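Local structure of EST1E (Clostridium proteoclasticum, 2WTM) at residues 76-79 with 80-83; 107-110 with 111-115; 150-153 with 154-157; 198-201 with 202-205. The protein hydrolyses ester bonds as a promiscuous feruloyl esterase of the alpha/beta-hydrolase fold, probably freeing ferulic acid from its esters. All coordinates share one frame; numbering follows the deposited sequence.

Interaction 1 of 4, residues 76-79 with 80-83; sequences DHTL and FKWL
Thr78 O and Leu79 O take the first main-chain bonds of helix 79-93, from Trp82 N at 3.0 Å and Leu83 N at 2.9 Å, while His77 and Thr78 enter the helix in extended conformation. Thr78 is the N-cap. With chi1 at 72° its OG1 lies between its own backbone N and carbonyl carbon, facing the first turn, and it accepts from Lys81 N at 3.1 Å in a nearly straight bond (172°). Lys81 runs back past the cap with its chain extended beyond CG. Its NZ donates to Asp76 O at 2.8 Å, tilted modestly from the carbonyl plane, and CE also passes close to that oxygen. The same ammonium forms a salt bridge with Asp9 of the second subunit, whereas the Asp76 carboxylate pairs with Lys169. Phe80 points to the dimer interface, where its ring stacks on Phe80 of the second subunit. On another side of the turn, the His77 and Trp82 rings meet obliquely, with planes 32° apart and 4.9 Å between the imidazole and five-membered-ring centroids. A hydrogen bond from ND1 to Phe74 O and a probable one between NE2 and Gln109 NE2 would hold the imidazole's rotation; Trp82 NE1 is itself bonded to Tyr65 O. The closest approach of the two rings is His77 CD2 to Trp82 NE1, 3.4 Å.

Interaction 2 of 4, residues 107-110 with 111-115; sequences HSQG and GLSVM. With PO4 (phosphate ion), chain E.
Ser113 turns its OG to the side of its own backbone N (chi1 -68°), which folds the hydroxyl back onto Gln109 O one turn earlier, at 2.8 Å. Ser113 N reaches the same Gln109 O at 2.9 Å from the opposite face of the carbonyl plane, so two donors from one residue grip this buried oxygen. Ser108 takes the other course: its OG stands anti to the backbone N and leads away from the helix to the phosphate, with a very short bond of 2.5 Å from OG to PO4 O3. Gln109 N adds a second bond, 2.9 Å to PO4 O4 and close to straight. The sharp turn from strand 99-107 into helix 109-120, with Ser108 at phi 59° and psi -118°, matches the nucleophile elbow of alpha/beta-hydrolases, and Ser108 is probably the nucleophile. The phosphate, probably from the crystallisation liquor, is also bonded to His228 NE2 and Phe36 N; Gln109 N and Phe36 N are consistent with an oxyanion hole. Across the elbow itself Gly110 N bonds to His107 O at 2.7 Å; in the helix behind it Leu112 N bonds to Ser108 O at 2.9 Å. Gly110 O accepts from Val114 N at 3.0 Å, and both Val114 methyl groups flank that oxygen. The Gln109 chain is extended, with OE1 bonded to Tyr172 OH.

Interaction 3 of 4, residues 150-153 with 154-157; sequences KFDP and ENIP
Asp152 uses both carboxylate oxygens on the residues that follow it: OD1 accepts from Glu154 N at 2.9 Å, and OD2 accepts from Asn155 ND2, also at 2.9 Å. Each donor comes from above the carboxylate plane. For the second bond, OD2 lies in the plane of the Asn155 amide, and that bond is nearly straight (172°). Asp152 CG stands anti to the backbone N, which swings the carboxylate over the turn. The OD1 bond closes an Asx turn within a type I beta turn from Asp152 to Asn155, whose own bond, Asn155 N to Asp152 O at 3.1 Å, arrives well above the carbonyl plane. The turn belongs to the excursion between strands 149-150 and 159-162, outside the main sheet and probably part of a lid. A water closes the open end, accepting from Asp152 N at 2.9 Å and donating to Asn155 O at 2.9 Å. Pro153 O is bonded to Gln177 NE2. The Glu154 carboxylate forms salt bridges with Arg122 and Lys187 of the second subunit. Between the two segments the apolar contact is at the foot of the loop, where the Phe151 side chain crosses Pro157 at about a right angle, CB to CD 3.7 Å; Phe151 and Ile156 both pack on Val173.

Interaction 4 of 4, residues 198-201 with 202-205; sequences DQDE and AVPY
Asp200 OD1 is held by two backbone donors, Ala202 N at 2.8 Å and Val203 N at 2.9 Å, and forms the tight part of this chain reversal. The two meet the oxygen differently: Ala202 N lies nearly in line with the CG-OD1 bond, Val203 N comes from above the carboxylate plane (53° out of it). With CG anti to the backbone N (chi1 -171°), the carboxylate swings across to the returning arm of the loop, residues 202-205, where OD2 rests 3.7 Å from Val203 CG2. OD2 is bonded to His228 ND1, so the geometry fits Asp200 as the acid of a Ser-His-Asp triad. The two grips on OD1 probably fix the carboxylate's rotation for that bond. At the tip of the reversal Glu201 and Ala202 are exposed to solvent, with Glu201 OE1 bonded to His228 N. Toward its base the reversal loosens. Asp200 O and Tyr205 N are joined through one water, 2.7 Å from the carbonyl oxygen Asp200 O and 3.0 Å from Tyr205 N. Beyond the water the loop closes again by a CH-pi contact: Asp198 CB sits over the middle of the Tyr205 ring, 4.0 Å from its centroid and 7° off the normal. The loop carries the chain from strand 192-197 to helix 205-214; the Tyr205 ring packs beside strand 218-223 on Leu220, with OH bonded to Thr222 OG1.

Overall arrangement
Interactions 2 and 4 probably supply two members of a catalytic triad, Ser108 and Asp200, with His228 between them. Their centres lie 15 Å apart and they touch where Val203 CG1 packs 4.0 Å from Ser108 OG; the Val203 side chain is about 5 Å from the bound phosphate. Interaction 1 flanks the elbow from helix 79-93, with its centre 12 Å from that of interaction 2; Trp82 CE3 packs 3.4 Å from Ser113 OG. Interaction 3 stands apart at the periphery, its nearest atoms about 11 Å from interaction 1 and about 12 Å from interactions 2 and 4. It shares with interaction 1 a role at the dimer interface, which segments 107-115 and 198-205 do not reach.

Interaction 1 of 4, residues 76-79 with 80-83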
loop_
_atom_site.group_PDB
_atom_site.type_symbol
_atom_site.label_atom_id
_atom_site.label_comp_id
_atom_site.label_asym_id
_atom_site.label_seq_id
_atom_site.Cartn_x
_atom_site.Cartn_y
_atom_site.Cartn_z
ATOM N N ASP A 76 -0.761 14.153 3.621
ATOM C CA ASP A 76 -1.395 13.134 2.762
ATOM C C ASP A 76 -0.449 11.955 2.552
ATOM O O ASP A 76 -0.734 11.083 1.725
ATOM C CB ASP A 76 -1.689 13.767 1.417
ATOM C CG ASP A 76 -2.824 14.751 1.495
ATOM O OD1 ASP A 76 -3.800 14.453 2.158
ATOM O OD2 ASP A 76 -2.737 15.836 0.888
ATOM N N HIS A 77 0.715 11.945 3.181
ATOM C CA HIS A 77 1.647 10.777 2.984
ATOM C C HIS A 77 1.186 9.608 3.783
ATOM O O HIS A 77 0.552 9.750 4.813
ATOM C CB HIS A 77 3.077 11.146 3.315
ATOM C CG HIS A 77 3.576 10.808 4.686
ATOM N ND1 HIS A 77 3.487 11.678 5.753
ATOM C CD2 HIS A 77 4.275 9.735 5.135
ATOM C CE1 HIS A 77 4.114 11.141 6.807
ATOM N NE2 HIS A 77 4.589 9.950 6.463
ATOM N N THR A 78 1.485 8.376 3.283
ATOM C CA THR A 78 1.204 7.151 3.988
ATOM C C THR A 78 2.374 6.228 3.590
ATOM O O THR A 78 3.129 6.423 2.617
ATOM C CB THR A 78 -0.092 6.441 3.559
ATOM O OG1 THR A 78 0.075 5.849 2.264
ATOM C CG2 THR A 78 -1.327 7.373 3.575
ATOM N N LEU A 79 2.474 5.128 4.274
ATOM C CA LEU A 79 3.488 4.103 3.948
ATOM C C LEU A 79 3.226 3.451 2.592
ATOM O O LEU A 79 4.166 2.968 1.947
ATOM C CB LEU A 79 3.569 3.013 5.040
ATOM C CG LEU A 79 4.274 3.532 6.298
ATOM C CD1 LEU A 79 4.036 2.568 7.477
ATOM C CD2 LEU A 79 5.695 3.764 6.088
ATOM N N PHE A 80 1.957 3.337 2.167
ATOM C CA PHE A 80 1.687 2.779 0.796
ATOM C C PHE A 80 2.290 3.773 -0.236
ATOM O O PHE A 80 2.894 3.353 -1.208
ATOM C CB PHE A 80 0.228 2.626 0.529
ATOM C CG PHE A 80 -0.404 1.404 1.116
ATOM C CD1 PHE A 80 0.254 0.496 1.886
ATOM C CD2 PHE A 80 -1.779 1.234 0.913
ATOM C CE1 PHE A 80 -0.435 -0.610 2.442
ATOM C CE2 PHE A 80 -2.442 0.155 1.441
ATOM C CZ PHE A 80 -1.771 -0.746 2.215
ATOM N N LYS A 81 2.064 5.081 -0.035
ATOM C CA LYS A 81 2.693 6.038 -0.971
ATOM C C LYS A 81 4.205 5.938 -0.981
ATOM O O LYS A 81 4.816 5.928 -2.072
ATOM C CB LYS A 81 2.232 7.454 -0.675
ATOM C CG LYS A 81 0.721 7.598 -0.860
ATOM C CD LYS A 81 0.217 9.048 -0.743
ATOM C CE LYS A 81 -1.343 9.157 -0.709
ATOM N NZ LYS A 81 -1.786 10.597 -0.828
ATOM N N TRP A 82 4.820 5.911 0.203
ATOM C CA TRP A 82 6.239 5.736 0.283
ATOM C C TRP A 82 6.719 4.450 -0.392
ATOM O O TRP A 82 7.751 4.442 -1.094
ATOM C CB TRP A 82 6.741 5.779 1.752
ATOM C CG TRP A 82 6.852 7.173 2.286
ATOM C CD1 TRP A 82 6.137 8.300 1.938
ATOM C CD2 TRP A 82 7.822 7.593 3.287
ATOM N NE1 TRP A 82 6.627 9.406 2.687
ATOM C CE2 TRP A 82 7.671 8.984 3.474
ATOM C CE3 TRP A 82 8.847 6.923 3.961
ATOM C CZ2 TRP A 82 8.516 9.688 4.362
ATOM C CZ3 TRP A 82 9.683 7.600 4.776
ATOM C CH2 TRP A 82 9.518 8.963 4.993
ATOM N N LEU A 83 6.008 3.345 -0.222
ATOM C CA LEU A 83 6.500 2.072 -0.820
ATOM C C LEU A 83 6.376 2.228 -2.366
ATOM O O LEU A 83 7.273 1.842 -3.141
ATOM C CB LEU A 83 5.710 0.877 -0.313
ATOM C CG LEU A 83 6.112 0.612 1.100
ATOM C CD1 LEU A 83 5.208 -0.394 1.610
ATOM C CD2 LEU A 83 7.576 0.176 1.206
#

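Interaction 2 of 4, residues 107-110 with 111-115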
loop_
_atom_site.group_PDB
_atom_site.type_symbol
_atom_site.label_atom_id
_atom_site.label_comp_id
_atom_site.label_asym_id
_atom_site.label_seq_id
_atom_site.Cartn_x
_atom_site.Cartn_y
_atom_site.Cartn_z
ATOM N N HIS A 107 16.643 5.565 7.449
ATOM C CA HIS A 107 16.538 5.889 8.863
ATOM C C HIS A 107 15.097 5.969 9.346
ATOM O O HIS A 107 14.251 6.648 8.723
ATOM C CB HIS A 107 17.286 7.203 9.090
ATOM C CG HIS A 107 17.354 7.614 10.532
ATOM N ND1 HIS A 107 16.527 8.580 11.069
ATOM C CD2 HIS A 107 18.094 7.136 11.551
ATOM C CE1 HIS A 107 16.803 8.700 12.360
ATOM N NE2 HIS A 107 17.746 7.836 12.670
ATOM N N SER A 108 14.843 5.306 10.496
ATOM C CA SER A 108 13.602 5.434 11.246
ATOM C C SER A 108 12.391 5.021 10.380
ATOM O O SER A 108 12.361 3.897 9.981
ATOM C CB SER A 108 13.467 6.802 11.924
ATOM O OG SER A 108 12.428 6.721 12.911
ATOM N N GLN A 109 11.438 5.902 10.087
ATOM C CA GLN A 109 10.401 5.511 9.103
ATOM C C GLN A 109 10.968 5.068 7.774
ATOM O O GLN A 109 10.451 4.178 7.115
ATOM C CB GLN A 109 9.345 6.581 8.878
ATOM C CG GLN A 109 8.256 6.157 7.925
ATOM C CD GLN A 109 7.102 7.179 7.946
ATOM O OE1 GLN A 109 6.335 7.129 8.958
ATOM N NE2 GLN A 109 6.880 7.960 6.942
ATOM N N GLY A 110 12.107 5.623 7.351
ATOM C CA GLY A 110 12.810 5.177 6.165
ATOM C C GLY A 110 13.443 3.812 6.310
ATOM O O GLY A 110 13.564 3.078 5.359
ATOM N N GLY A 111 13.802 3.476 7.548
ATOM C CA GLY A 111 14.406 2.186 7.897
ATOM C C GLY A 111 13.337 1.125 7.834
ATOM O O GLY A 111 13.548 0.074 7.193
ATOM N N LEU A 112 12.172 1.406 8.436
ATOM C CA LEU A 112 11.006 0.562 8.215
ATOM C C LEU A 112 10.692 0.378 6.723
ATOM O O LEU A 112 10.551 -0.732 6.199
ATOM C CB LEU A 112 9.799 1.099 8.923
ATOM C CG LEU A 112 8.441 0.377 8.601
ATOM C CD1 LEU A 112 8.406 -1.113 8.913
ATOM C CD2 LEU A 112 7.302 1.200 9.235
ATOM N N SER A 113 10.652 1.506 5.994
ATOM C CA SER A 113 10.281 1.489 4.592
ATOM C C SER A 113 11.196 0.587 3.747
ATOM O O SER A 113 10.743 -0.175 2.851
ATOM C CB SER A 113 10.237 2.924 4.079
ATOM O OG SER A 113 9.167 3.657 4.657
ATOM N N VAL A 114 12.526 0.694 3.963
ATOM C CA VAL A 114 13.427 -0.206 3.316
ATOM C C VAL A 114 13.369 -1.689 3.734
ATOM O O VAL A 114 13.511 -2.599 2.907
ATOM C CB VAL A 114 14.874 0.382 3.187
ATOM C CG1 VAL A 114 14.913 1.706 2.376
ATOM C CG2 VAL A 114 15.572 0.497 4.501
ATOM N N MET A 115 13.072 -1.919 5.015
ATOM C CA MET A 115 12.755 -3.294 5.383
ATOM C C MET A 115 11.633 -3.887 4.502
ATOM O O MET A 115 11.701 -5.010 4.061
ATOM C CB MET A 115 12.402 -3.399 6.859
ATOM C CG MET A 115 13.598 -3.058 7.794
ATOM S SD MET A 115 13.152 -2.854 9.529
ATOM C CE MET A 115 12.504 -4.473 9.979
HETATM P P PO4 E . 11.541 9.684 12.074
HETATM O O1 PO4 E . 12.787 10.395 11.556
HETATM O O2 PO4 E . 10.637 10.856 12.374
HETATM O O3 PO4 E . 11.823 9.053 13.430
HETATM O O4 PO4 E . 10.952 8.600 11.126
#

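Interaction 3 of 4, residues 150-153 with 154-157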
loop_
_atom_site.group_PDB
_atom_site.type_symbol
_atom_site.label_atom_id
_atom_site.label_comp_id
_atom_site.label_asym_id
_atom_site.label_seq_id
_atom_site.Cartn_x
_atom_site.Cartn_y
_atom_site.Cartn_z
ATOM N N LYS A 150 -1.814 9.117 21.329
ATOM C CA LYS A 150 -2.712 8.009 21.591
ATOM C C LYS A 150 -4.124 8.277 21.119
ATOM O O LYS A 150 -4.670 9.370 21.284
ATOM C CB LYS A 150 -2.706 7.685 23.107
ATOM C CG LYS A 150 -1.302 7.283 23.564
ATOM C CD LYS A 150 -1.324 6.347 24.805
ATOM C CE LYS A 150 -1.450 4.791 24.428
ATOM N NZ LYS A 150 -0.133 4.061 24.042
ATOM N N PHE A 151 -4.784 7.248 20.584
ATOM C CA PHE A 151 -6.140 7.421 20.007
ATOM C C PHE A 151 -6.800 6.058 19.990
ATOM O O PHE A 151 -6.152 5.074 20.350
ATOM C CB PHE A 151 -6.076 8.016 18.563
ATOM C CG PHE A 151 -5.081 7.310 17.692
ATOM C CD1 PHE A 151 -5.441 6.108 17.054
ATOM C CD2 PHE A 151 -3.792 7.778 17.573
ATOM C CE1 PHE A 151 -4.489 5.392 16.312
ATOM C CE2 PHE A 151 -2.855 7.095 16.869
ATOM C CZ PHE A 151 -3.194 5.874 16.218
ATOM N N ASP A 152 -8.074 6.025 19.606
ATOM C CA ASP A 152 -8.855 4.783 19.514
ATOM C C ASP A 152 -8.500 4.171 18.167
ATOM O O ASP A 152 -8.723 4.833 17.107
ATOM C CB ASP A 152 -10.349 5.105 19.525
ATOM C CG ASP A 152 -11.222 3.857 19.494
ATOM O OD1 ASP A 152 -10.722 2.729 19.232
ATOM O OD2 ASP A 152 -12.457 4.001 19.785
ATOM N N PRO A 153 -7.896 2.972 18.204
ATOM C CA PRO A 153 -7.505 2.394 16.894
ATOM C C PRO A 153 -8.669 1.927 16.041
ATOM O O PRO A 153 -8.479 1.558 14.883
ATOM C CB PRO A 153 -6.613 1.223 17.274
ATOM C CG PRO A 153 -7.170 0.761 18.641
ATOM C CD PRO A 153 -7.531 2.098 19.324
ATOM N N GLU A 154 -9.881 1.876 16.606
ATOM C CA GLU A 154 -11.071 1.572 15.899
ATOM C C GLU A 154 -11.944 2.799 15.621
ATOM O O GLU A 154 -13.018 2.656 15.048
ATOM C CB GLU A 154 -11.908 0.579 16.747
ATOM C CG GLU A 154 -11.167 -0.699 17.075
ATOM C CD GLU A 154 -10.717 -1.455 15.833
ATOM O OE1 GLU A 154 -11.531 -1.505 14.909
ATOM O OE2 GLU A 154 -9.613 -2.011 15.849
ATOM N N ASN A 155 -11.506 3.997 16.001
ATOM C CA ASN A 155 -12.190 5.222 15.600
ATOM C C ASN A 155 -11.092 6.265 15.450
ATOM O O ASN A 155 -10.839 7.154 16.273
ATOM C CB ASN A 155 -13.254 5.649 16.611
ATOM C CG ASN A 155 -14.446 4.685 16.641
ATOM O OD1 ASN A 155 -15.238 4.601 15.667
ATOM N ND2 ASN A 155 -14.522 3.885 17.708
ATOM N N ILE A 156 -10.355 6.032 14.414
ATOM C CA ILE A 156 -9.117 6.788 14.135
ATOM C C ILE A 156 -9.489 8.253 13.847
ATOM O O ILE A 156 -10.428 8.511 13.105
ATOM C CB ILE A 156 -8.431 6.178 12.906
ATOM C CG1 ILE A 156 -7.882 4.807 13.264
ATOM C CG2 ILE A 156 -7.265 7.060 12.314
ATOM C CD1 ILE A 156 -7.470 3.991 12.073
ATOM N N PRO A 157 -8.736 9.180 14.412
ATOM C CA PRO A 157 -9.058 10.554 14.089
ATOM C C PRO A 157 -8.897 10.933 12.614
ATOM O O PRO A 157 -8.004 10.448 11.925
ATOM C CB PRO A 157 -8.061 11.355 14.884
ATOM C CG PRO A 157 -7.355 10.438 15.736
ATOM C CD PRO A 157 -7.590 9.065 15.317
HETATM O O HOH W 1 -9.584 8.287 18.594
#

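Interaction 4 of 4, residues 198-201 with 202-205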
loop_
_atom_site.group_PDB
_atom_site.type_symbol
_atom_site.label_atom_id
_atom_site.label_comp_id
_atom_site.label_asym_id
_atom_site.label_seq_id
_atom_site.Cartn_x
_atom_site.Cartn_y
_atom_site.Cartn_z
ATOM N N ASP A 198 21.138 2.901 21.985
ATOM C CA ASP A 198 20.393 2.333 23.113
ATOM C C ASP A 198 19.718 3.367 24.036
ATOM O O ASP A 198 19.033 2.963 24.972
ATOM C CB ASP A 198 21.226 1.295 23.886
ATOM C CG ASP A 198 22.392 1.887 24.640
ATOM O OD1 ASP A 198 22.439 3.099 24.910
ATOM O OD2 ASP A 198 23.283 1.058 24.879
ATOM N N GLN A 199 19.871 4.651 23.792
ATOM C CA GLN A 199 19.097 5.671 24.436
ATOM C C GLN A 199 18.178 6.398 23.436
ATOM O O GLN A 199 17.932 7.590 23.553
ATOM C CB GLN A 199 20.042 6.647 25.134
ATOM C CG GLN A 199 20.790 6.012 26.302
ATOM C CD GLN A 199 19.894 5.750 27.524
ATOM O OE1 GLN A 199 18.798 6.308 27.623
ATOM N NE2 GLN A 199 20.361 4.933 28.453
ATOM N N ASP A 200 17.666 5.660 22.443
ATOM C CA ASP A 200 16.797 6.231 21.428
ATOM C C ASP A 200 15.470 6.580 22.078
ATOM O O ASP A 200 14.781 5.731 22.598
ATOM C CB ASP A 200 16.630 5.236 20.257
ATOM C CG ASP A 200 15.908 5.812 19.038
ATOM O OD1 ASP A 200 14.917 6.534 19.167
ATOM O OD2 ASP A 200 16.368 5.508 17.922
ATOM N N GLU A 201 15.164 7.862 22.052
ATOM C CA GLU A 201 13.993 8.438 22.684
ATOM C C GLU A 201 12.742 8.332 21.822
ATOM O O GLU A 201 11.670 8.783 22.231
ATOM C CB GLU A 201 14.292 9.951 22.929
ATOM C CG GLU A 201 14.443 10.943 21.645
ATOM C CD GLU A 201 15.785 10.888 20.872
ATOM O OE1 GLU A 201 16.557 9.934 21.020
ATOM O OE2 GLU A 201 16.023 11.806 20.050
ATOM N N ALA A 202 12.911 7.884 20.585
ATOM C CA ALA A 202 11.842 8.012 19.587
ATOM C C ALA A 202 11.282 6.673 19.233
ATOM O O ALA A 202 10.063 6.542 19.082
ATOM C CB ALA A 202 12.376 8.709 18.357
ATOM N N VAL A 203 12.153 5.697 19.033
ATOM C CA VAL A 203 11.745 4.319 18.698
ATOM C C VAL A 203 12.557 3.349 19.519
ATOM O O VAL A 203 13.800 3.472 19.622
ATOM C CB VAL A 203 11.830 4.107 17.100
ATOM C CG1 VAL A 203 11.050 5.203 16.391
ATOM C CG2 VAL A 203 13.221 4.132 16.605
ATOM N N PRO A 204 11.886 2.366 20.146
ATOM C CA PRO A 204 12.524 1.541 21.136
ATOM C C PRO A 204 13.610 0.638 20.598
ATOM O O PRO A 204 13.378 -0.124 19.649
ATOM C CB PRO A 204 11.342 0.678 21.664
ATOM C CG PRO A 204 10.414 0.627 20.543
ATOM C CD PRO A 204 10.460 2.004 19.996
ATOM N N TYR A 205 14.805 0.770 21.192
ATOM C CA TYR A 205 15.959 -0.096 20.899
ATOM C C TYR A 205 15.636 -1.594 20.870
ATOM O O TYR A 205 16.124 -2.313 20.001
ATOM C CB TYR A 205 17.088 0.187 21.937
ATOM C CG TYR A 205 18.253 -0.774 21.918
ATOM C CD1 TYR A 205 19.185 -0.738 20.884
ATOM C CD2 TYR A 205 18.457 -1.714 22.939
ATOM C CE1 TYR A 205 20.197 -1.609 20.841
ATOM C CE2 TYR A 205 19.491 -2.607 22.911
ATOM C CZ TYR A 205 20.369 -2.559 21.888
ATOM O OH TYR A 205 21.401 -3.458 21.871
HETATM O O HOH W 2 15.211 3.091 22.980
#